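Local coordinates for protein tRNA (cytidine-2'-O-)-methyltransferase TrmJ (Sulfolobus acidocaldarius, PDB 4CNG) that catalyses the 2'-O-methylation of cytidine at position 32 of tRNA, using S-adenosyl-L-methionine as methyl donor and working as a homodimer of SPOUT fold, at residues Ile27-Gly32 with Phe130-Val135; Ala33-Phe38 with Leu160-Ala165; Ser99-Lys104 with Leu148-Ala153; Gly105-Lys110 with Glu140-Ser145. The protein carries 1 engineered substitution. All blocks are in the same frame, centred on the assembly; numbering follows the deposited sequence.

Contact 1: residues Ile27-Gly32 with Phe130-Val135; sequences IVEPEG and FGRESV. With SAH (S-adenosyl-L-homocysteine), chain C.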
# COMPACT_ATOMS: atom_id res chain seq x y z
N ILE A 27 1.61 0.92 15.26
CA ILE A 27 1.16 -0.36 14.78
C ILE A 27 0.87 -1.24 15.99
O ILE A 27 1.76 -1.51 16.78
CB ILE A 27 2.18 -1.03 13.84
CG1 ILE A 27 2.72 -0.07 12.78
CG2 ILE A 27 1.62 -2.27 13.22
CD1 ILE A 27 1.66 0.47 11.85
N VAL A 28 -0.36 -1.70 16.10
CA VAL A 28 -0.81 -2.44 17.29
C VAL A 28 -0.71 -3.95 17.06
O VAL A 28 -1.40 -4.52 16.23
CB VAL A 28 -2.22 -2.05 17.68
CG1 VAL A 28 -2.68 -2.80 18.94
CG2 VAL A 28 -2.33 -0.56 17.90
N GLU A 29 0.18 -4.59 17.83
CA GLU A 29 0.34 -6.04 17.86
C GLU A 29 0.46 -6.68 16.48
O GLU A 29 -0.24 -7.65 16.17
CB GLU A 29 -0.76 -6.68 18.71
CG GLU A 29 -0.65 -6.26 20.18
CD GLU A 29 -1.60 -6.98 21.14
OE1 GLU A 29 -2.63 -7.50 20.69
OE2 GLU A 29 -1.31 -6.99 22.35
N PRO A 30 1.39 -6.19 15.67
CA PRO A 30 1.53 -6.83 14.34
C PRO A 30 1.94 -8.26 14.47
O PRO A 30 2.82 -8.61 15.27
CB PRO A 30 2.58 -5.99 13.66
CG PRO A 30 3.37 -5.43 14.81
CD PRO A 30 2.36 -5.14 15.90
N GLU A 31 1.39 -9.07 13.58
CA GLU A 31 1.56 -10.50 13.60
C GLU A 31 2.55 -10.99 12.52
O GLU A 31 3.25 -11.97 12.73
CB GLU A 31 0.17 -11.14 13.39
CG GLU A 31 -0.82 -10.79 14.50
CD GLU A 31 -2.32 -10.91 14.21
OE1 GLU A 31 -2.72 -11.15 13.06
OE2 GLU A 31 -3.11 -10.80 15.17
N GLY A 32 2.50 -10.38 11.34
CA GLY A 32 3.32 -10.83 10.22
C GLY A 32 4.66 -10.13 10.15
O GLY A 32 4.73 -8.91 10.09
N PHE A 130 -2.89 1.75 13.46
CA PHE A 130 -3.32 0.62 12.64
C PHE A 130 -3.37 -0.61 13.50
O PHE A 130 -2.56 -0.80 14.41
CB PHE A 130 -2.31 0.43 11.47
CG PHE A 130 -2.27 1.58 10.50
CD1 PHE A 130 -1.56 2.71 10.76
CD2 PHE A 130 -2.97 1.50 9.31
CE1 PHE A 130 -1.58 3.78 9.89
CE2 PHE A 130 -2.95 2.56 8.40
CZ PHE A 130 -2.26 3.69 8.69
N GLY A 131 -4.33 -1.45 13.19
CA GLY A 131 -4.60 -2.65 13.95
C GLY A 131 -4.04 -3.94 13.40
O GLY A 131 -3.21 -3.99 12.50
N ARG A 132 -4.45 -5.00 14.08
CA ARG A 132 -3.94 -6.36 13.89
C ARG A 132 -4.46 -6.96 12.60
O ARG A 132 -5.62 -6.77 12.25
CB ARG A 132 -4.43 -7.19 15.09
CG ARG A 132 -3.99 -6.66 16.45
CD ARG A 132 -4.89 -7.19 17.55
NE ARG A 132 -4.58 -6.61 18.86
CZ ARG A 132 -5.08 -5.49 19.33
NH1 ARG A 132 -5.88 -4.73 18.61
NH2 ARG A 132 -4.76 -5.09 20.54
N GLU A 133 -3.63 -7.75 11.93
CA GLU A 133 -4.08 -8.39 10.72
C GLU A 133 -5.31 -9.24 11.01
O GLU A 133 -6.24 -9.26 10.23
CB GLU A 133 -2.97 -9.23 10.11
CG GLU A 133 -1.72 -8.46 9.70
CD GLU A 133 -0.56 -8.49 10.70
OE1 GLU A 133 -0.84 -8.28 11.95
OE2 GLU A 133 0.64 -8.64 10.22
N SER A 134 -5.31 -9.96 12.13
CA SER A 134 -6.38 -10.89 12.45
C SER A 134 -7.70 -10.18 12.77
O SER A 134 -8.75 -10.51 12.21
CB SER A 134 -5.96 -11.78 13.62
OG SER A 134 -5.62 -11.01 14.77
N VAL A 135 -7.65 -9.23 13.70
CA VAL A 135 -8.88 -8.71 14.30
C VAL A 135 -8.92 -7.18 14.37
O VAL A 135 -9.80 -6.61 15.01
CB VAL A 135 -9.13 -9.29 15.71
CG1 VAL A 135 -9.36 -10.79 15.65
CG2 VAL A 135 -7.99 -8.95 16.65
N SAH C . -10.64 -8.67 10.16
CA SAH C . -9.94 -7.45 10.64
CB SAH C . -9.13 -6.89 9.48
CG SAH C . -7.97 -5.98 9.93
SD SAH C . -7.03 -5.38 8.53
C SAH C . -10.97 -6.49 11.17
O SAH C . -12.17 -6.71 11.01
OXT SAH C . -10.66 -5.56 11.88
C5' SAH C . -5.60 -4.78 9.43
C4' SAH C . -5.51 -3.27 9.62
O4' SAH C . -5.36 -2.65 8.33
C3' SAH C . -6.71 -2.61 10.20
O3' SAH C . -6.72 -2.79 11.63
C2' SAH C . -6.56 -1.18 9.76
O2' SAH C . -5.58 -0.53 10.56
C1' SAH C . -6.01 -1.37 8.34
N9 SAH C . -7.06 -1.39 7.28
C8 SAH C . -7.28 -2.39 6.37
N7 SAH C . -8.16 -1.96 5.43
C5 SAH C . -8.46 -0.67 5.74
C6 SAH C . -9.23 0.34 5.13
N6 SAH C . -9.94 0.12 4.01
N1 SAH C . -9.28 1.52 5.70
C2 SAH C . -8.57 1.75 6.81
N3 SAH C . -7.78 0.89 7.45
C4 SAH C . -7.72 -0.30 6.90
O HOH W 1 -0.70 -4.79 13.55
O HOH W 2 -3.83 -6.26 23.27

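Contact 2: residues Ala33-Phe38 with Leu160-Ala165; sequences AYNLGF and LNLSHA. With SAH (S-adenosyl-L-homocysteine), chain C.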
# COMPACT_ATOMS: atom_id res chain seq x y z
N ALA A 33 5.75 -10.89 10.06
CA ALA A 33 7.08 -10.30 9.89
C ALA A 33 7.22 -9.54 8.59
O ALA A 33 7.87 -8.52 8.53
CB ALA A 33 8.16 -11.35 10.01
N TYR A 34 6.56 -10.02 7.55
CA TYR A 34 6.60 -9.31 6.29
C TYR A 34 5.90 -7.95 6.45
O TYR A 34 6.44 -6.93 6.02
CB TYR A 34 5.95 -10.14 5.19
CG TYR A 34 4.73 -10.89 5.66
CD1 TYR A 34 3.49 -10.30 5.65
CD2 TYR A 34 4.85 -12.15 6.24
CE1 TYR A 34 2.40 -10.92 6.21
CE2 TYR A 34 3.74 -12.81 6.73
CZ TYR A 34 2.52 -12.18 6.73
OH TYR A 34 1.41 -12.83 7.19
N ASN A 35 4.75 -7.92 7.12
CA ASN A 35 4.08 -6.64 7.30
C ASN A 35 4.94 -5.69 8.10
O ASN A 35 5.03 -4.53 7.76
CB ASN A 35 2.74 -6.80 7.96
CG ASN A 35 1.69 -7.26 7.02
OD1 ASN A 35 1.72 -6.90 5.85
ND2 ASN A 35 0.73 -7.99 7.51
N LEU A 36 5.53 -6.16 9.19
CA LEU A 36 6.34 -5.26 10.00
C LEU A 36 7.53 -4.71 9.18
O LEU A 36 7.83 -3.52 9.26
CB LEU A 36 6.78 -5.97 11.28
CG LEU A 36 7.65 -5.14 12.23
CD1 LEU A 36 6.95 -3.86 12.62
CD2 LEU A 36 8.04 -5.94 13.44
N GLY A 37 8.22 -5.58 8.46
CA GLY A 37 9.31 -5.12 7.64
C GLY A 37 8.91 -4.15 6.54
O GLY A 37 9.56 -3.13 6.32
N PHE A 38 7.80 -4.45 5.88
CA PHE A 38 7.29 -3.57 4.85
C PHE A 38 6.90 -2.23 5.40
O PHE A 38 7.11 -1.20 4.74
CB PHE A 38 6.10 -4.22 4.12
CG PHE A 38 6.45 -5.36 3.22
CD1 PHE A 38 7.60 -5.34 2.47
CD2 PHE A 38 5.62 -6.46 3.16
CE1 PHE A 38 7.88 -6.37 1.58
CE2 PHE A 38 5.86 -7.46 2.25
CZ PHE A 38 7.06 -7.48 1.58
N LEU A 160 -7.91 -4.08 3.33
CA LEU A 160 -6.55 -4.05 2.82
C LEU A 160 -5.62 -4.83 3.74
O LEU A 160 -5.81 -4.84 4.96
CB LEU A 160 -6.02 -2.62 2.69
CG LEU A 160 -6.90 -1.63 1.94
CD1 LEU A 160 -6.49 -0.20 2.12
CD2 LEU A 160 -6.93 -1.93 0.46
N ASN A 161 -4.61 -5.46 3.19
CA ASN A 161 -3.50 -5.91 4.00
C ASN A 161 -2.91 -4.72 4.76
O ASN A 161 -2.75 -3.63 4.25
CB ASN A 161 -2.46 -6.59 3.15
CG ASN A 161 -1.24 -6.92 3.93
OD1 ASN A 161 -1.21 -7.86 4.78
ND2 ASN A 161 -0.26 -6.05 3.79
N LEU A 162 -2.57 -4.98 6.04
CA LEU A 162 -2.07 -3.96 6.96
C LEU A 162 -1.02 -3.03 6.36
O LEU A 162 -1.16 -1.82 6.43
CB LEU A 162 -1.51 -4.66 8.18
CG LEU A 162 -0.71 -3.80 9.16
CD1 LEU A 162 -1.49 -2.66 9.72
CD2 LEU A 162 -0.12 -4.69 10.25
N SER A 163 0.05 -3.59 5.80
CA SER A 163 1.10 -2.73 5.32
C SER A 163 0.72 -1.90 4.10
O SER A 163 1.29 -0.83 3.87
CB SER A 163 2.38 -3.50 5.05
OG SER A 163 2.26 -4.39 4.00
N HIS A 164 -0.22 -2.39 3.31
CA HIS A 164 -0.75 -1.63 2.17
C HIS A 164 -1.63 -0.49 2.59
O HIS A 164 -1.55 0.58 2.00
CB HIS A 164 -1.39 -2.59 1.16
CG HIS A 164 -0.40 -3.58 0.61
ND1 HIS A 164 -0.02 -4.71 1.32
CD2 HIS A 164 0.39 -3.53 -0.48
CE1 HIS A 164 0.95 -5.31 0.66
NE2 HIS A 164 1.21 -4.64 -0.45
N ALA A 165 -2.43 -0.70 3.66
CA ALA A 165 -3.15 0.39 4.26
C ALA A 165 -2.20 1.48 4.78
O ALA A 165 -2.40 2.68 4.55
CB ALA A 165 -4.04 -0.11 5.37
N SAH C . -10.64 -8.67 10.16
CA SAH C . -9.94 -7.45 10.64
CB SAH C . -9.13 -6.89 9.48
CG SAH C . -7.97 -5.98 9.93
SD SAH C . -7.03 -5.38 8.53
C SAH C . -10.97 -6.49 11.17
O SAH C . -12.17 -6.71 11.01
OXT SAH C . -10.66 -5.56 11.88
C5' SAH C . -5.60 -4.78 9.43
C4' SAH C . -5.51 -3.27 9.62
O4' SAH C . -5.36 -2.65 8.33
C3' SAH C . -6.71 -2.61 10.20
O3' SAH C . -6.72 -2.79 11.63
C2' SAH C . -6.56 -1.18 9.76
O2' SAH C . -5.58 -0.53 10.56
C1' SAH C . -6.01 -1.37 8.34
N9 SAH C . -7.06 -1.39 7.28
C8 SAH C . -7.28 -2.39 6.37
N7 SAH C . -8.16 -1.96 5.43
C5 SAH C . -8.46 -0.67 5.74
C6 SAH C . -9.23 0.34 5.13
N6 SAH C . -9.94 0.12 4.01
N1 SAH C . -9.28 1.52 5.70
C2 SAH C . -8.57 1.75 6.81
N3 SAH C . -7.78 0.89 7.45
C4 SAH C . -7.72 -0.30 6.90

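Contact 3: residues Ser99-Lys104 with Leu148-Ala153; sequences SIADIK and LLFIPA. With SAH (S-adenosyl-L-homocysteine), chain C; SAH (S-adenosyl-L-homocysteine), chain D.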
# COMPACT_ATOMS: atom_id res chain seq x y z
N SER A 99 -11.31 -0.83 8.31
CA SER A 99 -11.92 -1.20 7.06
C SER A 99 -13.43 -1.21 7.04
O SER A 99 -14.01 -1.52 5.99
CB SER A 99 -11.42 -2.58 6.63
OG SER A 99 -11.81 -3.58 7.54
N ILE A 100 -14.10 -0.84 8.13
CA ILE A 100 -15.57 -0.76 8.04
C ILE A 100 -16.08 0.35 7.10
O ILE A 100 -15.87 1.46 7.36
CB ILE A 100 -16.18 -0.53 9.41
CG1 ILE A 100 -15.86 -1.74 10.26
CG2 ILE A 100 -17.68 -0.38 9.28
CD1 ILE A 100 -16.10 -1.49 11.75
N ALA A 101 -16.67 -0.06 5.99
CA ALA A 101 -17.01 0.80 4.86
C ALA A 101 -18.30 1.57 5.04
O ALA A 101 -18.52 2.55 4.37
CB ALA A 101 -17.06 -0.01 3.57
N ASP A 102 -19.17 1.11 5.93
CA ASP A 102 -20.44 1.77 6.17
C ASP A 102 -20.79 1.80 7.64
O ASP A 102 -21.68 1.15 8.10
CB ASP A 102 -21.53 1.10 5.33
CG ASP A 102 -21.54 1.57 3.87
OD1 ASP A 102 -21.14 2.71 3.57
OD2 ASP A 102 -21.99 0.81 2.98
N ILE A 103 -20.06 2.63 8.35
CA ILE A 103 -20.22 2.78 9.78
C ILE A 103 -21.62 3.27 10.16
O ILE A 103 -22.14 4.17 9.53
CB ILE A 103 -19.22 3.79 10.30
CG1 ILE A 103 -17.83 3.25 10.22
CG2 ILE A 103 -19.59 4.23 11.71
CD1 ILE A 103 -16.92 4.03 11.10
N LYS A 104 -22.21 2.70 11.18
CA LYS A 104 -23.51 3.15 11.69
C LYS A 104 -23.39 3.54 13.16
O LYS A 104 -22.47 3.11 13.85
CB LYS A 104 -24.58 2.06 11.53
CG LYS A 104 -26.00 2.61 11.63
CD LYS A 104 -27.04 1.53 11.89
CE LYS A 104 -28.35 2.15 12.34
NZ LYS A 104 -29.46 1.15 12.43
N LEU A 148 -11.74 7.99 13.31
CA LEU A 148 -11.64 6.66 12.73
C LEU A 148 -11.63 6.82 11.19
O LEU A 148 -12.65 7.17 10.59
CB LEU A 148 -12.81 5.79 13.15
CG LEU A 148 -12.73 4.34 12.72
CD1 LEU A 148 -11.51 3.65 13.29
CD2 LEU A 148 -14.01 3.60 13.05
N LEU A 149 -10.49 6.58 10.60
CA LEU A 149 -10.25 6.76 9.17
C LEU A 149 -10.51 5.48 8.42
O LEU A 149 -9.98 4.44 8.74
CB LEU A 149 -8.80 7.19 8.96
CG LEU A 149 -8.30 7.30 7.51
CD1 LEU A 149 -8.99 8.38 6.76
CD2 LEU A 149 -6.80 7.48 7.52
N PHE A 150 -11.37 5.59 7.42
CA PHE A 150 -11.60 4.56 6.38
C PHE A 150 -10.91 4.96 5.09
O PHE A 150 -11.12 6.09 4.63
CB PHE A 150 -13.11 4.42 6.12
CG PHE A 150 -13.47 3.44 5.02
CD1 PHE A 150 -13.15 2.10 5.16
CD2 PHE A 150 -14.09 3.83 3.82
CE1 PHE A 150 -13.37 1.18 4.16
CE2 PHE A 150 -14.41 2.87 2.83
CZ PHE A 150 -14.04 1.56 3.02
N ILE A 151 -10.12 4.06 4.53
CA ILE A 151 -9.56 4.26 3.19
C ILE A 151 -10.54 3.67 2.19
O ILE A 151 -10.83 2.47 2.22
CB ILE A 151 -8.24 3.48 3.08
CG1 ILE A 151 -7.21 3.94 4.13
CG2 ILE A 151 -7.70 3.61 1.65
CD1 ILE A 151 -6.08 2.96 4.39
N PRO A 152 -11.04 4.53 1.28
CA PRO A 152 -12.02 4.04 0.33
C PRO A 152 -11.49 2.90 -0.54
O PRO A 152 -10.39 2.97 -1.02
CB PRO A 152 -12.34 5.28 -0.50
CG PRO A 152 -12.16 6.41 0.44
CD PRO A 152 -10.97 6.00 1.27
N ALA A 153 -12.32 1.88 -0.70
CA ALA A 153 -11.98 0.70 -1.47
C ALA A 153 -13.29 -0.03 -1.75
O ALA A 153 -14.35 0.39 -1.34
CB ALA A 153 -11.03 -0.19 -0.68
N SAH C . -10.64 -8.67 10.16
CA SAH C . -9.94 -7.45 10.64
CB SAH C . -9.13 -6.89 9.48
CG SAH C . -7.97 -5.98 9.93
SD SAH C . -7.03 -5.38 8.53
C SAH C . -10.97 -6.49 11.17
O SAH C . -12.17 -6.71 11.01
OXT SAH C . -10.66 -5.56 11.88
C5' SAH C . -5.60 -4.78 9.43
C4' SAH C . -5.51 -3.27 9.62
O4' SAH C . -5.36 -2.65 8.33
C3' SAH C . -6.71 -2.61 10.20
O3' SAH C . -6.72 -2.79 11.63
C2' SAH C . -6.56 -1.18 9.76
O2' SAH C . -5.58 -0.53 10.56
C1' SAH C . -6.01 -1.37 8.34
N9 SAH C . -7.06 -1.39 7.28
C8 SAH C . -7.28 -2.39 6.37
N7 SAH C . -8.16 -1.96 5.43
C5 SAH C . -8.46 -0.67 5.74
C6 SAH C . -9.23 0.34 5.13
N6 SAH C . -9.94 0.12 4.01
N1 SAH C . -9.28 1.52 5.70
C2 SAH C . -8.57 1.75 6.81
N3 SAH C . -7.78 0.89 7.45
C4 SAH C . -7.72 -0.30 6.90
N SAH D . -11.92 -4.87 14.97
CA SAH D . -12.79 -3.99 14.14
CB SAH D . -13.52 -3.01 15.06
CG SAH D . -14.39 -3.61 16.13
SD SAH D . -15.18 -2.27 16.94
C SAH D . -12.00 -3.15 13.22
O SAH D . -10.88 -2.81 13.63
OXT SAH D . -12.50 -2.71 12.19
C5' SAH D . -16.12 -1.63 15.61
C4' SAH D . -17.51 -1.24 16.12
O4' SAH D . -18.20 -0.50 15.13
C3' SAH D . -18.38 -2.45 16.44
O3' SAH D . -18.34 -2.76 17.83
C2' SAH D . -19.78 -2.06 16.00
O2' SAH D . -20.70 -1.96 17.10
C1' SAH D . -19.60 -0.69 15.35
N9 SAH D . -20.22 -0.62 14.02
C8 SAH D . -20.80 0.48 13.52
N7 SAH D . -21.10 0.30 12.22
C5 SAH D . -20.64 -0.91 11.86
C6 SAH D . -20.65 -1.71 10.63
N6 SAH D . -21.21 -1.20 9.50
N1 SAH D . -20.08 -2.94 10.67
C2 SAH D . -19.51 -3.43 11.80
N3 SAH D . -19.47 -2.76 12.96
C4 SAH D . -19.98 -1.50 13.04

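Contact 4: residues Gly105-Lys110 with Glu140-Ser145; sequences GDLLRK and EEIAKS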
# COMPACT_ATOMS: atom_id res chain seq x y z
N GLY A 105 -24.34 4.34 13.63
CA GLY A 105 -24.49 4.59 15.05
C GLY A 105 -23.51 5.63 15.54
O GLY A 105 -23.05 6.48 14.78
N ASP A 106 -23.09 5.52 16.79
CA ASP A 106 -22.30 6.56 17.41
C ASP A 106 -20.94 6.76 16.76
O ASP A 106 -20.47 7.90 16.68
CB ASP A 106 -22.13 6.27 18.89
CG ASP A 106 -23.46 6.17 19.62
OD1 ASP A 106 -24.38 6.94 19.29
OD2 ASP A 106 -23.56 5.33 20.53
N LEU A 107 -20.33 5.68 16.26
CA LEU A 107 -19.00 5.76 15.65
C LEU A 107 -18.99 6.60 14.38
O LEU A 107 -17.95 7.12 13.99
CB LEU A 107 -18.38 4.38 15.37
CG LEU A 107 -17.58 3.70 16.49
CD1 LEU A 107 -16.99 2.42 15.93
CD2 LEU A 107 -16.51 4.65 16.98
N LEU A 108 -20.15 6.79 13.75
CA LEU A 108 -20.26 7.72 12.64
C LEU A 108 -19.69 9.11 13.02
O LEU A 108 -19.09 9.78 12.18
CB LEU A 108 -21.70 7.84 12.17
CG LEU A 108 -21.87 8.63 10.87
CD1 LEU A 108 -21.27 7.88 9.69
CD2 LEU A 108 -23.33 8.94 10.62
N ARG A 109 -19.86 9.53 14.27
CA ARG A 109 -19.45 10.86 14.67
C ARG A 109 -17.94 11.05 14.58
O ARG A 109 -17.48 12.18 14.57
CB ARG A 109 -19.99 11.18 16.07
CG ARG A 109 -21.49 11.39 16.07
CD ARG A 109 -21.94 12.11 17.33
NE ARG A 109 -22.47 11.21 18.36
CZ ARG A 109 -22.92 11.62 19.54
NH1 ARG A 109 -22.92 12.91 19.85
NH2 ARG A 109 -23.36 10.73 20.43
N LYS A 110 -17.20 9.93 14.64
CA LYS A 110 -15.72 9.91 14.50
C LYS A 110 -15.19 9.61 13.12
O LYS A 110 -13.99 9.64 12.91
CB LYS A 110 -15.12 8.83 15.44
CG LYS A 110 -15.12 9.14 16.90
CD LYS A 110 -14.39 8.09 17.70
CE LYS A 110 -14.41 8.58 19.11
NZ LYS A 110 -13.64 7.61 19.84
N GLU A 140 -12.47 -0.60 22.32
CA GLU A 140 -11.92 0.34 23.30
C GLU A 140 -10.71 1.13 22.76
O GLU A 140 -10.55 2.31 23.08
CB GLU A 140 -11.54 -0.36 24.59
CG GLU A 140 -11.00 0.57 25.64
CD GLU A 140 -11.97 1.60 26.16
OE1 GLU A 140 -13.21 1.51 25.90
OE2 GLU A 140 -11.47 2.49 26.89
N GLU A 141 -9.86 0.52 21.92
CA GLU A 141 -8.78 1.25 21.27
C GLU A 141 -9.37 2.37 20.42
O GLU A 141 -8.82 3.49 20.36
CB GLU A 141 -7.93 0.27 20.47
CG GLU A 141 -7.06 -0.62 21.35
CD GLU A 141 -6.43 -1.83 20.68
OE1 GLU A 141 -6.84 -2.24 19.56
OE2 GLU A 141 -5.61 -2.48 21.38
N ILE A 142 -10.47 2.10 19.71
CA ILE A 142 -11.12 3.11 18.91
C ILE A 142 -11.76 4.16 19.79
O ILE A 142 -11.71 5.34 19.48
CB ILE A 142 -12.12 2.48 17.91
CG1 ILE A 142 -11.39 1.61 16.88
CG2 ILE A 142 -12.98 3.53 17.24
CD1 ILE A 142 -12.26 0.73 16.03
N ALA A 143 -12.31 3.78 20.96
CA ALA A 143 -12.86 4.74 21.91
C ALA A 143 -11.83 5.71 22.43
O ALA A 143 -12.17 6.87 22.67
CB ALA A 143 -13.53 4.03 23.08
N LYS A 144 -10.58 5.27 22.55
CA LYS A 144 -9.46 6.08 23.01
C LYS A 144 -8.89 6.96 21.91
O LYS A 144 -7.98 7.74 22.17
CB LYS A 144 -8.37 5.17 23.55
CG LYS A 144 -8.70 4.58 24.91
CD LYS A 144 -7.66 3.53 25.28
CE LYS A 144 -7.89 3.00 26.69
NZ LYS A 144 -6.85 1.97 27.01
N SER A 145 -9.42 6.86 20.68
CA SER A 145 -8.94 7.62 19.53
C SER A 145 -9.92 8.76 19.25
O SER A 145 -11.10 8.71 19.58
CB SER A 145 -8.80 6.69 18.32
OG SER A 145 -7.86 5.67 18.62

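Contact 1: residues Ile27-Gly32 with Phe130-Val135
Glu29 meets Arg132, and Glu31 and Gly32 meet Glu133, where Ile27-Gly32 and Phe130-Val135 leave neighbouring strands of the parallel sheet. Among the charged groups, Glu29 and Arg132 lie side by side, and Arg132 NE meets Glu29 OE1 at 2.8 Å in the guanidinium plane, although the two flat groups stand nearly perpendicular (89°). Val28 CG1 lies over one guanidinium face, toward its rim. Glu133, its chain bent at chi2 (98°), turns back to receive backbone amides: Glu31 N reaches Glu133 OE1 at 2.9 Å, and Gly32 N comes to Glu133 OE2 at 2.8 Å from above the carboxylate plane; Glu133 OE2 also accepts from Asn35 ND2. Glu31 in turn offers the syn lone pair of OE2 to Ser134 OG at 2.6 Å. Glu31 OE1 lies 3.6 Å from Glu133 OE1 and the two carboxylate planes are nearly parallel, a proximity that the N-H donors probably offset. Backbone pairing is brief: Val28 N donates to Phe130 O, and a water then bridges Val28 O and Gly131 O. On the ligand side, Gly131 N holds the ribose O2' of S-adenosyl-L-homocysteine at 3.1 Å. Strand 22-28 is flanked by strands 50-54 and 125-130, while Phe130 packs against helix 162-175.

Contact 2: residues Ala33-Phe38 with Leu160-Ala165
Asn35 and Asn161 approach from opposite directions, one from the first turn of helix 33-45 and the other from the N-cap of helix 162-175, with their amide planes 34° apart. Asn161 ND2 gives a hydrogen to Asn35 OD1 at 3.0 Å; the acceptor lies in the Asn161 amide plane, whereas the donor is tilted 26° from the carbonyl plane of Asn35. The return bond, from Asn35 ND2 to Asn161 OD1, is weak at 3.4 Å. With its CG anti to the backbone N (chi1 173°), Asn161 can also place ND2 at the edge of the His164 ring, 2.8 Å from His164 ND1 and close to the ring plane. One amide nitrogen thereby serves both an asparagine and a histidine.

Ser163 OG stands 3.2 Å from Asn35 OD1 and 3.8 Å from Phe38 CB. Its firmer polar partner is His164 NE2 of the second subunit. That bond is reciprocated, and the two His164 rings stack across the dimer interface, with Phe38 of each chain meeting the opposite histidine.

Just before the helix, Leu160 N donates to N7 of the S-adenosyl-L-homocysteine adenine at 3.0 Å, and Ala165 CB rests near the ribose C1'. Asn35 ND2 has its stronger acceptor in Glu133 OE2. Buried polar groups thus join the two helix starts next to the subunit interface. Because His164 ND1 accepts from Asn161, NE2 of a neutral ring would be expected to carry the proton and face Ser163 of the second subunit.

Contact 3: residues Ser99-Lys104 with Leu148-Ala153
Phe150 receives the loop Ser99-Lys104 on its ring, in the deep trefoil knot region that marks SPOUT methyltransferases, where the loop after strand 93-97 packs beside the end of strand 147-149. The chief interaction is CH-pi: Ala101 CA lies 3.8 Å from the centroid of the Phe150 ring and 19° off its normal, over one face but offset toward the rim. Ala101 CB leans on the same ring, 3.4 Å from Phe150 CZ. Phe150 owes this position to a CG anti to the backbone N (chi1 177°), which sends the ring toward Ser99-Ala101; the carbonyl oxygens of Ser99 and Ile100 approach it obliquely, Ser99 O coming within 3.3 Å of Phe150 CE1.

A second, purely aliphatic touch lies further along, where the Ile103 and Leu148 side chains meet at a slant and Ile103 CD1 comes to 3.5 Å from Leu148 CD2. No hydrogen bond joins the two segments directly.

Polar bonding goes instead to two molecules of S-adenosyl-L-homocysteine. The first lies at the inferred S-adenosyl-L-methionine site; its adenine is read by the backbone of Ile151, whose N donates to N1 at 2.9 Å and whose O accepts from N6, while Ser99 CB lies close to its N7. The second occupies a separate pocket in this crystal structure, its adenine against Ile100 CG2 and its N6 donating to Asp102 O. Packing around Phe150 thus lies between the two adenine sites, and on the second molecule the adenine N7 accepts from Lys104 N at 2.8 Å, with an N-H...N angle of 169°.

Contact 4: residues Gly105-Lys110 with Glu140-Ser145
A lysine ammonium group bonded to backbone carbonyls at the C-terminal end of a helix, with one aliphatic touch beside it, makes up this largely buried contact between the 3-10 segment 106-110 and helix 139-143. Lys110 stretches fully beyond CG and brings NZ among three carbonyl oxygens. Ser145 O lies 2.8 Å from Lys110 NZ, with a C=O...N angle of 157°, and Ile142 O lies 3.0 Å from Lys110 NZ; the bond to Ala143 O is weak at 3.3 Å. Ile142 O also accepts from Ser145 N, and the two donors reach it from opposite faces of the carbonyl plane. Positive charge at this end of the helix would favourably meet the helix dipole. In this parallel SPOUT sheet the turn leads into strand 111-112, outermost within this chain, and the helix into strand 147-149, its immediate neighbour, so the ammonium group bridges the approaches to two adjoining strands. Ser145 OG donates back to Glu141 O at 2.9 Å, fixing the turn that presents Ser145 O. Beside the lysine, Leu107 and Ile142 cross at about a right angle, Leu107 CD2 touching Ile142 CG2 at 3.7 Å. Leu107 also touches a bound S-adenosyl-L-homocysteine.

Overall arrangement
From the N terminus, strand 22-28 leads into contact 1, whose partner loop follows strand 125-130 and closes a loop of 97 intervening residues. Helix 33-45 comes next and opens contact 2, which reaches helix 162-175 and closes the longest loop. Contacts 1 and 2 therefore cross along the chain, and they touch through Glu133 and Asn35. Contact 3 begins after strand 93-97 and ends at strand 147-149; contact 4 lies wholly within its span, and both lie within that of contact 2. Leu148 N probably bonds to Lys110 O, joining neighbouring strands 147-149 and 111-112. Each crosses contact 1. Contact 4 meets contact 1 through the Arg132-Glu141 salt bridge, while contacts 1, 2 and 3 surround one cofactor product.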